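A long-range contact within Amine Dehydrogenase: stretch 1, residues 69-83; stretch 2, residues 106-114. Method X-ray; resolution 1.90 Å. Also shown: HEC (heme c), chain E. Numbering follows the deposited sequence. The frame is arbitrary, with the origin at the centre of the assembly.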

# COMPACT_ATOMS: atom_id res chain seq x y z
N GLY A 69 -16.06 15.49 -16.15
CA GLY A 69 -15.52 15.75 -14.83
C GLY A 69 -16.59 15.59 -13.78
O GLY A 69 -17.67 15.07 -14.05
N LEU A 70 -16.28 16.02 -12.56
CA LEU A 70 -17.23 15.92 -11.47
C LEU A 70 -17.68 17.32 -11.07
O LEU A 70 -16.93 18.28 -11.18
N ALA A 71 -18.93 17.44 -10.63
CA ALA A 71 -19.42 18.72 -10.15
C ALA A 71 -18.69 18.96 -8.81
O ALA A 71 -18.18 18.02 -8.20
N PRO A 72 -18.59 20.22 -8.38
CA PRO A 72 -17.91 20.51 -7.11
C PRO A 72 -18.44 19.68 -5.95
O PRO A 72 -17.66 19.06 -5.22
N SER A 73 -19.76 19.61 -5.81
CA SER A 73 -20.39 18.86 -4.73
C SER A 73 -20.15 17.35 -4.80
O SER A 73 -20.40 16.65 -3.83
N GLU A 74 -19.67 16.85 -5.93
CA GLU A 74 -19.39 15.43 -6.06
C GLU A 74 -18.00 15.10 -5.53
O GLU A 74 -17.62 13.93 -5.45
N THR A 75 -17.23 16.14 -5.19
CA THR A 75 -15.90 15.96 -4.62
C THR A 75 -15.91 16.27 -3.11
O THR A 75 -14.92 16.05 -2.42
N ASP A 76 -17.03 16.79 -2.62
CA ASP A 76 -17.19 17.13 -1.20
C ASP A 76 -16.81 16.01 -0.25
O ASP A 76 -17.39 14.92 -0.29
N GLY A 77 -15.83 16.28 0.61
CA GLY A 77 -15.38 15.30 1.58
C GLY A 77 -14.26 14.37 1.16
O GLY A 77 -13.71 13.65 2.00
N VAL A 78 -13.92 14.35 -0.13
CA VAL A 78 -12.84 13.49 -0.61
C VAL A 78 -11.74 14.26 -1.35
O VAL A 78 -10.91 13.67 -2.04
N ARG A 79 -11.71 15.58 -1.15
CA ARG A 79 -10.71 16.41 -1.80
C ARG A 79 -9.29 16.22 -1.26
O ARG A 79 -8.32 16.57 -1.92
N TYR A 80 -9.18 15.62 -0.07
CA TYR A 80 -7.88 15.36 0.55
C TYR A 80 -6.98 14.48 -0.30
O TYR A 80 -5.76 14.53 -0.19
N ALA A 81 -7.60 13.65 -1.15
CA ALA A 81 -6.85 12.75 -2.04
C ALA A 81 -6.08 13.53 -3.10
O ALA A 81 -4.91 13.26 -3.35
N MET A 82 -6.75 14.50 -3.72
CA MET A 82 -6.13 15.34 -4.75
C MET A 82 -5.13 16.29 -4.08
O MET A 82 -4.13 16.68 -4.68
N GLU A 83 -5.43 16.66 -2.84
CA GLU A 83 -4.59 17.56 -2.06
C GLU A 83 -3.41 16.83 -1.42
O GLU A 83 -2.63 17.43 -0.69
N GLY A 106 -10.14 4.78 -0.33
CA GLY A 106 -11.52 4.66 -0.74
C GLY A 106 -11.92 5.94 -1.47
O GLY A 106 -12.93 5.96 -2.15
N ALA A 107 -11.12 6.99 -1.31
CA ALA A 107 -11.37 8.28 -1.96
C ALA A 107 -11.16 8.19 -3.46
O ALA A 107 -11.80 8.90 -4.22
N ARG A 108 -10.25 7.32 -3.88
CA ARG A 108 -9.95 7.10 -5.30
C ARG A 108 -11.21 6.57 -6.00
O ARG A 108 -11.45 6.86 -7.17
N VAL A 109 -12.01 5.83 -5.26
CA VAL A 109 -13.26 5.27 -5.74
C VAL A 109 -14.34 6.35 -5.79
O VAL A 109 -15.03 6.50 -6.80
N ALA A 110 -14.48 7.09 -4.69
CA ALA A 110 -15.48 8.15 -4.57
C ALA A 110 -15.25 9.35 -5.49
O ALA A 110 -16.16 10.15 -5.70
N LEU A 111 -14.05 9.47 -6.04
CA LEU A 111 -13.73 10.57 -6.95
C LEU A 111 -14.03 10.20 -8.41
O LEU A 111 -13.48 10.79 -9.34
N GLN A 112 -14.91 9.21 -8.58
CA GLN A 112 -15.32 8.75 -9.90
C GLN A 112 -16.83 8.49 -9.94
O GLN A 112 -17.45 8.19 -8.92
N ARG A 113 -17.42 8.67 -11.11
CA ARG A 113 -18.84 8.45 -11.32
C ARG A 113 -18.99 7.51 -12.53
O ARG A 113 -18.45 7.78 -13.60
N ARG A 114 -19.68 6.39 -12.34
CA ARG A 114 -19.85 5.41 -13.41
C ARG A 114 -21.16 4.65 -13.34
O ARG A 114 -21.75 4.53 -12.26

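The contact buries 507 Å² and is mainly apolar, centred on Leu 111, which has the largest covered area. Its CA-to-CB bond points sideways, but the m,t rotamer brings its methyls to stretch 1: CD2 lies 3.6 Å from Val 78 CG2 and 3.9 Å from Met 82 CE, and CD1 lies 3.8 Å from Ala 81 CB. Val 78 (m) points toward the helix, its CG1 4.0 Å from Ala 110 CB and 4.1 Å from Ala 107 CB. The small Ala 107 side chain also meets Ala 81, CB to CB at 3.8 Å, and Tyr 80 (chi1 p), whose CZ is 3.7 Å from Ala 107 CB. Leu 70 (m,t) points in as well, with CD2 3.6 Å from Arg 113 CG.

Polar contacts gather around Glu 74 and Arg 113, both directed toward the partner stretch. Their salt bridge is long, Glu 74 OE2 to Arg 113 NE at 3.9 Å, and purely electrostatic, since the oxygen lies well out of the guanidinium plane. Water 2 completes the link, donating to Glu 74 OE2 (2.6 Å) and accepting from Arg 113 NE (2.9 Å). Water 1 donates to Glu 74 O (2.9 Å) and Ala 110 O (3.2 Å).

Arg 108 points away from stretch 1; its NH1 donates to heme c O1D at 2.9 Å.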

# COMPACT_ATOMS: atom_id res chain seq x y z
CB LEU A 70 -16.59 15.26 -10.25
CG LEU A 70 -15.91 13.89 -10.35
CD1 LEU A 70 -15.49 13.45 -8.96
CD2 LEU A 70 -16.85 12.88 -10.95
CB ALA A 71 -20.92 18.65 -9.93
CB PRO A 72 -18.17 22.00 -6.92
CG PRO A 72 -18.17 22.50 -8.33
CD PRO A 72 -19.02 21.47 -9.02
CB SER A 73 -21.88 19.16 -4.68
OG SER A 73 -22.53 18.75 -5.85
CB GLU A 74 -19.55 14.97 -7.51
CG GLU A 74 -20.98 15.08 -8.05
CD GLU A 74 -21.10 14.61 -9.49
OE1 GLU A 74 -20.23 14.94 -10.31
OE2 GLU A 74 -22.06 13.90 -9.79
CB THR A 75 -14.83 16.87 -5.29
OG1 THR A 75 -15.14 18.25 -5.06
CG2 THR A 75 -14.74 16.59 -6.77
CB ASP A 76 -18.63 17.54 -0.90
CG ASP A 76 -18.95 18.97 -1.32
OD1 ASP A 76 -18.06 19.67 -1.85
OD2 ASP A 76 -20.12 19.38 -1.12
CB VAL A 78 -13.37 12.28 -1.47
CG1 VAL A 78 -14.01 11.23 -0.57
CG2 VAL A 78 -14.38 12.74 -2.50
CB ARG A 79 -11.12 17.89 -1.76
CG ARG A 79 -12.42 18.18 -2.52
CD ARG A 79 -12.63 19.68 -2.74
NE ARG A 79 -11.54 20.26 -3.52
CZ ARG A 79 -11.46 20.22 -4.85
NH1 ARG A 79 -12.41 19.64 -5.56
NH2 ARG A 79 -10.39 20.70 -5.46
CB TYR A 80 -8.05 14.72 1.94
CG TYR A 80 -8.82 13.41 1.96
CD1 TYR A 80 -10.18 13.40 2.22
CD2 TYR A 80 -8.18 12.19 1.71
CE1 TYR A 80 -10.91 12.21 2.23
CE2 TYR A 80 -8.90 10.98 1.71
CZ TYR A 80 -10.26 11.01 1.98
OH TYR A 80 -10.99 9.85 1.97
CB ALA A 81 -7.81 11.74 -2.70
CB MET A 82 -7.18 16.16 -5.51
CG MET A 82 -8.16 15.34 -6.33
SD MET A 82 -9.44 16.34 -7.12
CE MET A 82 -10.57 16.52 -5.76
CB GLU A 83 -5.43 18.28 -1.01
CG GLU A 83 -6.48 19.22 -1.65
CD GLU A 83 -7.48 19.77 -0.65
OE1 GLU A 83 -7.50 19.30 0.51
OE2 GLU A 83 -8.27 20.66 -1.02
CB ALA A 107 -10.48 9.36 -1.37
CB ARG A 108 -8.80 6.09 -5.44
CG ARG A 108 -8.44 5.75 -6.87
CD ARG A 108 -7.41 4.63 -6.96
NE ARG A 108 -6.09 5.06 -6.51
CZ ARG A 108 -4.99 4.33 -6.66
NH1 ARG A 108 -5.04 3.15 -7.24
NH2 ARG A 108 -3.83 4.78 -6.20
CB VAL A 109 -13.73 4.13 -4.81
CG1 VAL A 109 -15.05 3.55 -5.28
CG2 VAL A 109 -12.67 3.05 -4.73
CB ALA A 110 -15.57 8.61 -3.12
CB LEU A 111 -12.28 11.03 -6.78
CG LEU A 111 -12.05 11.89 -5.53
CD1 LEU A 111 -10.57 12.05 -5.28
CD2 LEU A 111 -12.73 13.24 -5.70
CB GLN A 112 -14.56 7.49 -10.32
CG GLN A 112 -13.07 7.70 -10.54
CD GLN A 112 -12.44 6.63 -11.41
OE1 GLN A 112 -13.13 5.93 -12.14
NE2 GLN A 112 -11.12 6.52 -11.35
CB ARG A 113 -19.55 9.78 -11.57
CG ARG A 113 -19.63 10.69 -10.34
CD ARG A 113 -20.38 9.98 -9.22
NE ARG A 113 -20.54 10.80 -8.02
CZ ARG A 113 -19.60 10.99 -7.10
NH1 ARG A 113 -18.40 10.43 -7.24
NH2 ARG A 113 -19.87 11.71 -6.02
CB ARG A 114 -18.76 4.33 -13.32
CG ARG A 114 -17.33 4.78 -13.29
CD ARG A 114 -16.46 3.59 -12.99
NE ARG A 114 -15.04 3.90 -13.06
CZ ARG A 114 -14.13 3.10 -13.60
NH1 ARG A 114 -14.49 1.94 -14.13
NH2 ARG A 114 -12.86 3.44 -13.57
FE HEC E . -8.64 -0.48 -7.22
CHA HEC E . -7.04 1.40 -9.47
CHB HEC E . -11.50 1.14 -7.98
CHC HEC E . -10.32 -2.49 -5.08
CHD HEC E . -5.72 -2.13 -6.50
NA HEC E . -9.15 0.96 -8.43
C1A HEC E . -8.36 1.64 -9.30
C2A HEC E . -9.09 2.65 -10.02
C3A HEC E . -10.35 2.58 -9.59
C4A HEC E . -10.39 1.53 -8.61
CMA HEC E . -11.51 3.44 -10.05
CAA HEC E . -8.52 3.56 -11.08
CBA HEC E . -9.18 3.11 -12.38
CGA HEC E . -8.77 3.84 -13.64
O1A HEC E . -7.95 4.73 -13.61
O2A HEC E . -9.30 3.49 -14.67
NB HEC E . -10.49 -0.64 -6.65
C1B HEC E . -11.59 0.12 -7.07
C2B HEC E . -12.82 -0.28 -6.48
C3B HEC E . -12.51 -1.33 -5.67
C4B HEC E . -11.06 -1.54 -5.76
CMB HEC E . -14.21 0.34 -6.74
CAB HEC E . -13.55 -2.10 -4.87
CBB HEC E . -13.92 -3.48 -5.42
NC HEC E . -8.12 -1.97 -6.03
C1C HEC E . -8.95 -2.69 -5.19
C2C HEC E . -8.23 -3.69 -4.46
C3C HEC E . -6.95 -3.59 -4.83
C4C HEC E . -6.87 -2.53 -5.83
CMC HEC E . -8.85 -4.65 -3.44
CAC HEC E . -5.84 -4.37 -4.17
CBC HEC E . -5.45 -5.74 -4.68
ND HEC E . -6.78 -0.40 -7.85
C1D HEC E . -5.68 -1.14 -7.47
C2D HEC E . -4.48 -0.75 -8.22
C3D HEC E . -4.92 0.26 -9.06
C4D HEC E . -6.29 0.44 -8.80
CMD HEC E . -3.08 -1.34 -8.08
CAD HEC E . -4.20 1.10 -10.12
CBD HEC E . -2.73 0.90 -10.27
CGD HEC E . -1.97 1.91 -9.47
O1D HEC E . -2.52 2.42 -8.47
O2D HEC E . -0.81 2.21 -9.83
O HOH W 1 -17.54 11.83 -3.40
O HOH W 2 -23.17 11.99 -8.35